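Local coordinates for protein cycloalternan-forming enzyme (Listeria monocytogenes serovar 1/2a, PDB 5F7U) that belongs to glycoside hydrolase family 31, with a TIM-barrel domain that holds bound glucose units and a family 6 carbohydrate-binding module, at residues A394-Y408 and A449-K462. The protein carries 1 engineered substitution. Numbering follows the deposited sequence.
Sequences ATGFVLEQWSDEETY and AGMNIVLWQVPVLK. With GLC (alpha-D-glucopyranose), chain F; GLC (alpha-D-glucopyranose), chain B.
Leu-399 N donates to Val-454 O at 3.0 Å, and Val-454 N and Trp-456 N donate to Phe-397 O and Leu-399 O. These bonds join neighbouring parallel strands 396-399 and 452-457 of the eight-stranded TIM barrel. Thr-395 O takes a straight bond from Asn-452 ND2 (3.0 Å, 171°), in the plane of both groups, besides a weak one from Asn-452 N. Phe-397, Leu-399 and Ile-453 pack on one face of the sheet, against helix 439-448.

At the end of strand 452-457, side chains satisfy the backbone. Trp-456 O accepts twice, from Trp-402 NE1 (3.1 Å, 174°, on a lone pair) and from Gln-457 NE2. The same Gln-457 NE2 donates to Tyr-408 O at 2.8 Å, so both its N-H groups are used. Gln-457 OE1 is held by Tyr-570 and Arg-522. Leu-455 CD1 sits 3.8 Å above the six-membered ring of Trp-402, a CH-pi contact over its centre.

The extended Lys-462 chain brings NZ 3.0 Å from Glu-405 O. NZ also forms a salt bridge with Glu-406 OE1, which Arg-471 shares.

The sugars lie at the C-terminal strand ends. Glu-405 OE1 and OE2 accept from O4 and O6 of the chain F glucose, and Tyr-408 OH donates to that OE1. Glu-400 OE1 accepts from O4 of the chain B glucose at 2.7 Å. Trp-456 turns one ring face to C5 of the chain F glucose; its chi1 of -172° sets CG opposite the main-chain nitrogen. Backbone bonds thus fix the barrel wall, while buried amide and indole donors hold the loop whose carboxylates grip the sugars.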
loop_
_atom_site.group_PDB
_atom_site.type_symbol
_atom_site.label_atom_id
_atom_site.label_comp_id
_atom_site.label_asym_id
_atom_site.label_seq_id
_atom_site.Cartn_x
_atom_site.Cartn_y
_atom_site.Cartn_z
ATOM N N ALA A 394 -21.236 5.694 -7.772
ATOM C CA ALA A 394 -19.857 5.392 -8.110
ATOM C C ALA A 394 -19.253 6.548 -8.911
ATOM O O ALA A 394 -19.989 7.378 -9.473
ATOM C CB ALA A 394 -19.791 4.087 -8.912
ATOM N N THR A 395 -17.918 6.605 -8.959
ATOM C CA THR A 395 -17.231 7.660 -9.720
ATOM C C THR A 395 -16.280 7.138 -10.789
ATOM O O THR A 395 -15.862 7.898 -11.668
ATOM C CB THR A 395 -16.457 8.618 -8.804
ATOM O OG1 THR A 395 -15.497 7.876 -8.047
ATOM C CG2 THR A 395 -17.423 9.363 -7.867
ATOM N N GLY A 396 -15.920 5.856 -10.701
ATOM C CA GLY A 396 -14.986 5.265 -11.662
ATOM C C GLY A 396 -15.610 4.095 -12.395
ATOM O O GLY A 396 -16.445 3.384 -11.848
ATOM N N PHE A 397 -15.194 3.895 -13.646
ATOM C CA PHE A 397 -15.783 2.875 -14.509
ATOM C C PHE A 397 -14.659 2.294 -15.359
ATOM O O PHE A 397 -13.847 3.038 -15.927
ATOM C CB PHE A 397 -16.878 3.487 -15.400
ATOM C CG PHE A 397 -17.792 2.465 -16.035
ATOM C CD1 PHE A 397 -17.400 1.742 -17.161
ATOM C CD2 PHE A 397 -19.077 2.262 -15.526
ATOM C CE1 PHE A 397 -18.249 0.790 -17.729
ATOM C CE2 PHE A 397 -19.938 1.315 -16.094
ATOM C CZ PHE A 397 -19.528 0.580 -17.199
ATOM N N VAL A 398 -14.578 0.974 -15.422
ATOM C CA VAL A 398 -13.490 0.354 -16.176
ATOM C C VAL A 398 -14.092 -0.494 -17.285
ATOM O O VAL A 398 -15.063 -1.210 -17.039
ATOM C CB VAL A 398 -12.604 -0.559 -15.286
ATOM C CG1 VAL A 398 -11.450 -1.165 -16.105
ATOM C CG2 VAL A 398 -12.061 0.201 -14.065
ATOM N N LEU A 399 -13.523 -0.404 -18.492
ATOM C CA LEU A 399 -13.836 -1.369 -19.550
ATOM C C LEU A 399 -12.597 -2.155 -19.911
ATOM O O LEU A 399 -11.562 -1.570 -20.220
ATOM C CB LEU A 399 -14.387 -0.687 -20.815
ATOM C CG LEU A 399 -15.857 -0.274 -20.769
ATOM C CD1 LEU A 399 -16.167 0.383 -22.101
ATOM C CD2 LEU A 399 -16.744 -1.501 -20.568
ATOM N N GLU A 400 -12.725 -3.478 -19.893
ATOM C CA GLU A 400 -11.651 -4.360 -20.298
ATOM C C GLU A 400 -11.905 -4.954 -21.657
ATOM O O GLU A 400 -11.036 -4.869 -22.545
ATOM C CB GLU A 400 -11.438 -5.468 -19.265
ATOM C CG GLU A 400 -10.981 -4.928 -17.922
ATOM C CD GLU A 400 -10.405 -5.986 -17.013
ATOM O OE1 GLU A 400 -10.817 -7.172 -17.110
ATOM O OE2 GLU A 400 -9.530 -5.621 -16.192
ATOM N N GLN A 401 -13.091 -5.532 -21.828
ATOM C CA GLN A 401 -13.440 -6.253 -23.042
ATOM C C GLN A 401 -14.058 -5.282 -24.070
ATOM O O GLN A 401 -15.207 -5.433 -24.519
ATOM C CB GLN A 401 -14.356 -7.426 -22.686
ATOM C CG GLN A 401 -14.333 -8.526 -23.726
ATOM C CD GLN A 401 -15.190 -9.733 -23.412
ATOM O OE1 GLN A 401 -15.390 -10.549 -24.303
ATOM N NE2 GLN A 401 -15.727 -9.843 -22.196
ATOM N N TRP A 402 -13.255 -4.286 -24.446
ATOM C CA TRP A 402 -13.729 -3.158 -25.246
ATOM C C TRP A 402 -13.211 -3.168 -26.678
ATOM O O TRP A 402 -13.813 -2.557 -27.562
ATOM C CB TRP A 402 -13.349 -1.821 -24.567
ATOM C CG TRP A 402 -11.862 -1.484 -24.632
ATOM C CD1 TRP A 402 -10.903 -1.811 -23.700
ATOM C CD2 TRP A 402 -11.187 -0.731 -25.658
ATOM N NE1 TRP A 402 -9.676 -1.321 -24.095
ATOM C CE2 TRP A 402 -9.820 -0.669 -25.297
ATOM C CE3 TRP A 402 -11.606 -0.113 -26.866
ATOM C CZ2 TRP A 402 -8.863 -0.001 -26.080
ATOM C CZ3 TRP A 402 -10.649 0.545 -27.651
ATOM C CH2 TRP A 402 -9.288 0.597 -27.247
ATOM N N SER A 403 -12.069 -3.813 -26.896
ATOM C CA SER A 403 -11.341 -3.627 -28.140
ATOM C C SER A 403 -11.520 -4.779 -29.123
ATOM O O SER A 403 -12.186 -5.772 -28.832
ATOM C CB SER A 403 -9.841 -3.394 -27.850
ATOM O OG SER A 403 -9.175 -4.622 -27.633
ATOM N N ASP A 404 -10.889 -4.637 -30.285
ATOM C CA ASP A 404 -10.813 -5.700 -31.290
ATOM C C ASP A 404 -10.040 -6.954 -30.839
ATOM O O ASP A 404 -10.020 -7.959 -31.553
ATOM C CB ASP A 404 -10.222 -5.126 -32.602
ATOM C CG ASP A 404 -8.773 -4.623 -32.454
ATOM O OD1 ASP A 404 -8.165 -4.737 -31.364
ATOM O OD2 ASP A 404 -8.221 -4.110 -33.453
ATOM N N GLU A 405 -9.389 -6.880 -29.674
ATOM C CA GLU A 405 -8.572 -7.990 -29.119
ATOM C C GLU A 405 -7.433 -8.384 -30.074
ATOM O O GLU A 405 -6.975 -9.539 -30.084
ATOM C CB GLU A 405 -9.451 -9.219 -28.785
ATOM C CG GLU A 405 -10.574 -8.936 -27.777
ATOM C CD GLU A 405 -10.047 -8.740 -26.358
ATOM O OE1 GLU A 405 -8.944 -9.233 -26.054
ATOM O OE2 GLU A 405 -10.741 -8.103 -25.529
ATOM N N GLU A 406 -6.993 -7.410 -30.875
ATOM C CA GLU A 406 -5.879 -7.589 -31.786
ATOM C C GLU A 406 -4.890 -6.443 -31.690
ATOM O O GLU A 406 -3.728 -6.667 -31.386
ATOM C CB GLU A 406 -6.380 -7.731 -33.223
ATOM C CG GLU A 406 -7.214 -8.977 -33.490
ATOM C CD GLU A 406 -6.449 -10.288 -33.356
ATOM O OE1 GLU A 406 -5.209 -10.303 -33.160
ATOM O OE2 GLU A 406 -7.117 -11.348 -33.427
ATOM N N THR A 407 -5.354 -5.225 -31.969
ATOM C CA THR A 407 -4.514 -4.031 -31.874
ATOM C C THR A 407 -4.556 -3.439 -30.462
ATOM O O THR A 407 -3.626 -2.757 -30.041
ATOM C CB THR A 407 -4.974 -2.918 -32.836
ATOM O OG1 THR A 407 -6.270 -2.431 -32.447
ATOM C CG2 THR A 407 -5.011 -3.412 -34.314
ATOM N N TYR A 408 -5.678 -3.633 -29.774
ATOM C CA TYR A 408 -5.940 -3.019 -28.464
ATOM C C TYR A 408 -5.990 -1.485 -28.475
ATOM O O TYR A 408 -5.855 -0.855 -27.427
ATOM C CB TYR A 408 -4.996 -3.572 -27.372
ATOM C CG TYR A 408 -5.262 -5.025 -27.139
ATOM C CD1 TYR A 408 -6.312 -5.424 -26.302
ATOM C CD2 TYR A 408 -4.515 -6.000 -27.798
ATOM C CE1 TYR A 408 -6.604 -6.758 -26.121
ATOM C CE2 TYR A 408 -4.797 -7.351 -27.630
ATOM C CZ TYR A 408 -5.841 -7.712 -26.782
ATOM O OH TYR A 408 -6.134 -9.050 -26.615
ATOM N N ALA A 449 -23.535 10.101 -15.738
ATOM C CA ALA A 449 -23.754 9.418 -14.464
ATOM C C ALA A 449 -22.785 9.883 -13.376
ATOM O O ALA A 449 -22.849 9.390 -12.259
ATOM C CB ALA A 449 -23.648 7.902 -14.645
ATOM N N GLY A 450 -21.902 10.829 -13.697
ATOM C CA GLY A 450 -20.915 11.334 -12.737
ATOM C C GLY A 450 -19.733 10.390 -12.572
ATOM O O GLY A 450 -19.046 10.417 -11.548
ATOM N N MET A 451 -19.495 9.553 -13.579
ATOM C CA MET A 451 -18.379 8.617 -13.558
ATOM C C MET A 451 -17.357 8.954 -14.633
ATOM O O MET A 451 -17.594 9.789 -15.498
ATOM C CB MET A 451 -18.857 7.167 -13.695
ATOM C CG MET A 451 -19.995 6.810 -12.757
ATOM S SD MET A 451 -20.447 5.077 -12.803
ATOM C CE MET A 451 -22.030 5.208 -11.976
ATOM N N ASN A 452 -16.215 8.293 -14.543
ATOM C CA ASN A 452 -15.056 8.551 -15.363
ATOM C C ASN A 452 -14.561 7.193 -15.790
ATOM O O ASN A 452 -14.534 6.259 -14.994
ATOM C CB ASN A 452 -13.986 9.243 -14.526
ATOM C CG ASN A 452 -14.449 10.565 -13.962
ATOM O OD1 ASN A 452 -14.199 11.574 -14.568
ATOM N ND2 ASN A 452 -15.163 10.558 -12.823
ATOM N N ILE A 453 -14.172 7.073 -17.050
ATOM C CA ILE A 453 -13.962 5.741 -17.618
ATOM C C ILE A 453 -12.501 5.520 -17.987
ATOM O O ILE A 453 -11.866 6.400 -18.561
ATOM C CB ILE A 453 -14.886 5.507 -18.849
ATOM C CG1 ILE A 453 -14.837 4.037 -19.318
ATOM C CG2 ILE A 453 -14.589 6.485 -19.999
ATOM C CD1 ILE A 453 -16.026 3.655 -20.200
ATOM N N VAL A 454 -11.974 4.347 -17.667
ATOM C CA VAL A 454 -10.626 3.972 -18.120
ATOM C C VAL A 454 -10.691 2.715 -19.001
ATOM O O VAL A 454 -11.602 1.888 -18.841
ATOM C CB VAL A 454 -9.601 3.798 -16.945
ATOM C CG1 VAL A 454 -9.550 5.065 -16.089
ATOM C CG2 VAL A 454 -9.920 2.592 -16.090
ATOM N N LEU A 455 -9.765 2.605 -19.954
ATOM C CA LEU A 455 -9.720 1.444 -20.857
ATOM C C LEU A 455 -8.484 0.582 -20.605
ATOM O O LEU A 455 -7.388 1.084 -20.404
ATOM C CB LEU A 455 -9.717 1.918 -22.328
ATOM C CG LEU A 455 -10.918 2.750 -22.787
ATOM C CD1 LEU A 455 -10.783 3.005 -24.290
ATOM C CD2 LEU A 455 -12.237 2.039 -22.486
ATOM N N TRP A 456 -8.675 -0.726 -20.680
ATOM C CA TRP A 456 -7.618 -1.718 -20.422
ATOM C C TRP A 456 -6.581 -1.695 -21.545
ATOM O O TRP A 456 -6.942 -1.586 -22.741
ATOM C CB TRP A 456 -8.294 -3.076 -20.355
ATOM C CG TRP A 456 -7.505 -4.293 -19.914
ATOM C CD1 TRP A 456 -7.393 -4.780 -18.628
ATOM C CD2 TRP A 456 -6.801 -5.220 -20.760
ATOM N NE1 TRP A 456 -6.655 -5.951 -18.635
ATOM C CE2 TRP A 456 -6.287 -6.246 -19.925
ATOM C CE3 TRP A 456 -6.562 -5.292 -22.142
ATOM C CZ2 TRP A 456 -5.538 -7.323 -20.431
ATOM C CZ3 TRP A 456 -5.794 -6.373 -22.645
ATOM C CH2 TRP A 456 -5.299 -7.367 -21.784
ATOM N N GLN A 457 -5.312 -1.808 -21.151
ATOM C CA GLN A 457 -4.175 -1.821 -22.082
ATOM C C GLN A 457 -3.105 -2.825 -21.636
ATOM O O GLN A 457 -3.068 -3.224 -20.463
ATOM C CB GLN A 457 -3.514 -0.430 -22.135
ATOM C CG GLN A 457 -4.378 0.661 -22.730
ATOM C CD GLN A 457 -4.431 0.578 -24.243
ATOM O OE1 GLN A 457 -3.546 1.086 -24.921
ATOM N NE2 GLN A 457 -5.447 -0.081 -24.774
ATOM N N VAL A 458 -2.252 -3.194 -22.586
ATOM C CA VAL A 458 -1.029 -3.988 -22.359
ATOM C C VAL A 458 0.162 -3.307 -23.062
ATOM O O VAL A 458 -0.047 -2.496 -23.977
ATOM C CB VAL A 458 -1.160 -5.459 -22.831
ATOM C CG1 VAL A 458 -2.036 -6.247 -21.874
ATOM C CG2 VAL A 458 -1.722 -5.549 -24.245
ATOM N N PRO A 459 1.403 -3.649 -22.660
ATOM C CA PRO A 459 2.595 -3.003 -23.240
ATOM C C PRO A 459 3.163 -3.767 -24.444
ATOM O O PRO A 459 4.268 -3.480 -24.900
ATOM C CB PRO A 459 3.589 -3.052 -22.069
ATOM C CG PRO A 459 3.237 -4.337 -21.354
ATOM C CD PRO A 459 1.735 -4.442 -21.448
ATOM N N VAL A 460 2.410 -4.747 -24.921
ATOM C CA VAL A 460 2.887 -5.713 -25.902
ATOM C C VAL A 460 2.023 -5.585 -27.143
ATOM O O VAL A 460 0.837 -5.337 -27.031
ATOM C CB VAL A 460 2.855 -7.152 -25.300
ATOM C CG1 VAL A 460 1.435 -7.583 -24.916
ATOM C CG2 VAL A 460 3.525 -8.170 -26.215
ATOM N N LEU A 461 2.638 -5.713 -28.320
ATOM C CA LEU A 461 1.895 -5.897 -29.554
ATOM C C LEU A 461 1.668 -7.395 -29.724
ATOM O O LEU A 461 2.628 -8.170 -29.835
ATOM C CB LEU A 461 2.651 -5.318 -30.748
ATOM C CG LEU A 461 1.934 -5.423 -32.098
ATOM C CD1 LEU A 461 2.009 -4.084 -32.819
ATOM C CD2 LEU A 461 2.511 -6.537 -32.954
ATOM N N LYS A 462 0.394 -7.783 -29.723
ATOM C CA LYS A 462 0.000 -9.182 -29.745
ATOM C C LYS A 462 0.413 -9.818 -31.059
ATOM O O LYS A 462 0.218 -9.230 -32.119
ATOM C CB LYS A 462 -1.508 -9.303 -29.522
ATOM C CG LYS A 462 -2.051 -10.700 -29.769
ATOM C CD LYS A 462 -3.526 -10.657 -30.099
ATOM C CE LYS A 462 -3.950 -11.958 -30.749
ATOM N NZ LYS A 462 -5.433 -12.033 -30.770
HETATM C C1 GLC F . -8.760 -10.720 -20.052
HETATM C C2 GLC F . -8.187 -11.835 -20.937
HETATM C C3 GLC F . -7.413 -11.260 -22.130
HETATM C C4 GLC F . -8.251 -10.235 -22.892
HETATM C C5 GLC F . -8.698 -9.149 -21.902
HETATM C C6 GLC F . -9.485 -8.003 -22.526
HETATM O O2 GLC F . -7.291 -12.650 -20.176
HETATM O O3 GLC F . -7.008 -12.314 -23.011
HETATM O O4 GLC F . -7.463 -9.677 -23.950
HETATM O O5 GLC F . -9.474 -9.754 -20.847
HETATM O O6 GLC F . -10.767 -8.490 -22.933
HETATM C C1 GLC B . -5.371 -9.605 -16.000
HETATM C C2 GLC B . -5.820 -8.657 -14.866
HETATM C C3 GLC B . -7.329 -8.750 -14.564
HETATM C C4 GLC B . -8.144 -8.576 -15.856
HETATM C C5 GLC B . -7.561 -9.408 -17.007
HETATM C C6 GLC B . -8.233 -9.147 -18.346
HETATM O O2 GLC B . -4.978 -8.816 -13.720
HETATM O O3 GLC B . -7.739 -7.744 -13.621
HETATM O O4 GLC B . -9.513 -8.963 -15.631
HETATM O O5 GLC B . -6.136 -9.256 -17.171
HETATM O O6 GLC B . -7.703 -10.132 -19.255
HETATM O O HOH W 1 -1.462 -5.592 -30.082
HETATM O O HOH W 2 -1.358 -3.711 -27.738
HETATM O O HOH W 3 -6.051 -11.690 -28.198
#